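Local atomic coordinates of putative cell wall hydrolase phosphatase-associated protein (Clostridioides difficile, PDB entry 7CFL), a protein that acts as an autolysin, its catalytic domain of the NlpC/P60 type probably cutting peptide bonds of the cell wall as a cysteine endopeptidase. Residues 81-86 with 133-138. Numbering follows the deposited sequence.
Sequences LVFFDT and NARRVL
The carbonyl oxygen of L81 meets two groups of the neighbouring strand: R135 N donates a hydrogen bond to it at 2.9 Å, and A134 CA makes a weaker, more bent CA-H...O contact at 3.1 Å. With the return bond from L81 N to R135 O (2.8 Å), this defines L81 and R135 as an antiparallel hydrogen-bonded pair, joining interior strands 81-84 and 131-136 in the six-stranded sheet of the NlpC/P60 catalytic domain. The N-to-C directions of the short strand segments lie 157° apart, and V82 and A134 form the adjoining non-hydrogen-bonded pair, their side chains on the face lined by L76. On the other face, F83 has CG beside its backbone N (chi1 -58°), which carries the ring along the strand toward R135; CE2 lies 3.8 Å from R135 CG. The R135 chain bends about its CB-CG bond, at the same CG that touches the ring, and NE bonds to the backbone oxygen of S65. N133 OD1 comes within 3.1 Å of F83 CD2, the amide plane turned 55° from the ring, and accepts a hydrogen bond from the S65 hydroxyl. Toward helix 41-53, L81 and V137 both touch M49, and L81 CD1 lies 4.2 Å from V137 CG1.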
loop_
_atom_site.group_PDB
_atom_site.type_symbol
_atom_site.label_atom_id
_atom_site.label_comp_id
_atom_site.label_asym_id
_atom_site.label_seq_id
_atom_site.Cartn_x
_atom_site.Cartn_y
_atom_site.Cartn_z
ATOM N N LEU A 81 1.058 1.231 6.359
ATOM C CA LEU A 81 0.127 1.119 5.230
ATOM C C LEU A 81 -0.639 2.427 5.103
ATOM O O LEU A 81 -1.106 2.946 6.140
ATOM C CB LEU A 81 -0.811 -0.077 5.456
ATOM C CG LEU A 81 -0.113 -1.424 5.574
ATOM C CD1 LEU A 81 -1.110 -2.544 5.794
ATOM C CD2 LEU A 81 0.730 -1.712 4.352
ATOM N N VAL A 82 -0.772 2.932 3.874
ATOM C CA VAL A 82 -1.514 4.191 3.605
ATOM C C VAL A 82 -2.682 3.840 2.693
ATOM O O VAL A 82 -2.485 3.020 1.775
ATOM C CB VAL A 82 -0.596 5.277 3.013
ATOM C CG1 VAL A 82 0.282 5.896 4.095
ATOM C CG2 VAL A 82 0.195 4.775 1.807
ATOM N N PHE A 83 -3.865 4.364 2.967
ATOM C CA PHE A 83 -5.144 3.972 2.309
ATOM C C PHE A 83 -5.772 5.175 1.577
ATOM O O PHE A 83 -5.762 6.338 2.013
ATOM C CB PHE A 83 -6.106 3.375 3.335
ATOM C CG PHE A 83 -5.540 2.174 4.032
ATOM C CD1 PHE A 83 -5.554 0.947 3.358
ATOM C CD2 PHE A 83 -4.836 2.245 5.227
ATOM C CE1 PHE A 83 -4.977 -0.174 3.923
ATOM C CE2 PHE A 83 -4.264 1.113 5.795
ATOM C CZ PHE A 83 -4.309 -0.094 5.122
ATOM N N PHE A 84 -6.408 4.910 0.448
ATOM C CA PHE A 84 -7.034 5.917 -0.438
ATOM C C PHE A 84 -8.404 5.449 -0.907
ATOM O O PHE A 84 -8.656 4.233 -0.959
ATOM C CB PHE A 84 -6.141 6.224 -1.634
ATOM C CG PHE A 84 -4.723 6.544 -1.252
ATOM C CD1 PHE A 84 -4.307 7.859 -1.079
ATOM C CD2 PHE A 84 -3.842 5.518 -0.957
ATOM C CE1 PHE A 84 -2.996 8.121 -0.717
ATOM C CE2 PHE A 84 -2.540 5.785 -0.590
ATOM C CZ PHE A 84 -2.126 7.087 -0.450
ATOM N N ASP A 85 -9.256 6.403 -1.256
ATOM C CA ASP A 85 -10.576 6.133 -1.885
ATOM C C ASP A 85 -10.475 6.347 -3.408
ATOM O O ASP A 85 -9.368 6.617 -3.909
ATOM C CB ASP A 85 -11.675 6.946 -1.185
ATOM C CG ASP A 85 -11.526 8.453 -1.252
ATOM O OD1 ASP A 85 -12.072 9.129 -0.353
ATOM O OD2 ASP A 85 -10.868 8.938 -2.188
ATOM N N THR A 86 -11.605 6.220 -4.117
ATOM C CA THR A 86 -11.740 6.402 -5.595
ATOM C C THR A 86 -12.275 7.823 -5.847
ATOM O O THR A 86 -12.969 8.365 -4.954
ATOM C CB THR A 86 -12.543 5.231 -6.184
ATOM O OG1 THR A 86 -11.642 4.124 -6.201
ATOM C CG2 THR A 86 -13.094 5.446 -7.578
ATOM N N ASN A 133 -6.697 7.151 5.548
ATOM C CA ASN A 133 -6.112 6.789 6.856
ATOM C C ASN A 133 -4.828 5.989 6.641
ATOM O O ASN A 133 -4.421 5.724 5.474
ATOM C CB ASN A 133 -7.106 6.049 7.755
ATOM C CG ASN A 133 -7.363 4.592 7.418
ATOM O OD1 ASN A 133 -7.101 4.147 6.304
ATOM N ND2 ASN A 133 -7.899 3.867 8.382
ATOM N N ALA A 134 -4.226 5.593 7.751
ATOM C CA ALA A 134 -2.978 4.832 7.768
ATOM C C ALA A 134 -3.023 3.860 8.935
ATOM O O ALA A 134 -3.723 4.136 9.921
ATOM C CB ALA A 134 -1.833 5.788 7.829
ATOM N N ARG A 135 -2.274 2.770 8.827
ATOM C CA ARG A 135 -2.166 1.730 9.866
ATOM C C ARG A 135 -0.715 1.259 9.996
ATOM O O ARG A 135 -0.016 1.099 8.954
ATOM C CB ARG A 135 -3.059 0.538 9.535
ATOM C CG ARG A 135 -4.543 0.833 9.537
ATOM C CD ARG A 135 -5.078 1.004 10.934
ATOM N NE ARG A 135 -6.503 1.244 10.877
ATOM C CZ ARG A 135 -7.277 1.511 11.936
ATOM N NH1 ARG A 135 -6.785 1.484 13.162
ATOM N NH2 ARG A 135 -8.564 1.719 11.765
ATOM N N ARG A 136 -0.293 1.065 11.247
ATOM C CA ARG A 136 1.022 0.522 11.644
ATOM C C ARG A 136 0.798 -0.944 12.027
ATOM O O ARG A 136 -0.058 -1.221 12.891
ATOM C CB ARG A 136 1.634 1.366 12.764
ATOM C CG ARG A 136 3.057 0.954 13.096
ATOM C CD ARG A 136 3.706 2.057 13.912
ATOM N NE ARG A 136 3.745 3.236 13.063
ATOM C CZ ARG A 136 3.648 4.500 13.481
ATOM N NH1 ARG A 136 3.482 4.787 14.759
ATOM N NH2 ARG A 136 3.688 5.480 12.605
ATOM N N VAL A 137 1.428 -1.846 11.265
ATOM C CA VAL A 137 1.313 -3.316 11.491
ATOM C C VAL A 137 2.630 -3.926 12.015
ATOM O O VAL A 137 2.626 -5.145 12.344
ATOM C CB VAL A 137 0.819 -3.990 10.195
ATOM C CG1 VAL A 137 -0.591 -3.544 9.846
ATOM C CG2 VAL A 137 1.749 -3.741 9.020
ATOM N N LEU A 138 3.733 -3.176 12.007
ATOM C CA LEU A 138 5.068 -3.594 12.524
ATOM C C LEU A 138 5.263 -3.125 13.970
ATOM O O LEU A 138 4.663 -2.161 14.507
ATOM C CB LEU A 138 6.185 -2.986 11.667
ATOM C CG LEU A 138 6.133 -3.279 10.174
ATOM C CD1 LEU A 138 7.120 -2.411 9.431
ATOM C CD2 LEU A 138 6.403 -4.751 9.899
ATOM O OXT LEU A 138 6.095 -3.731 14.620
#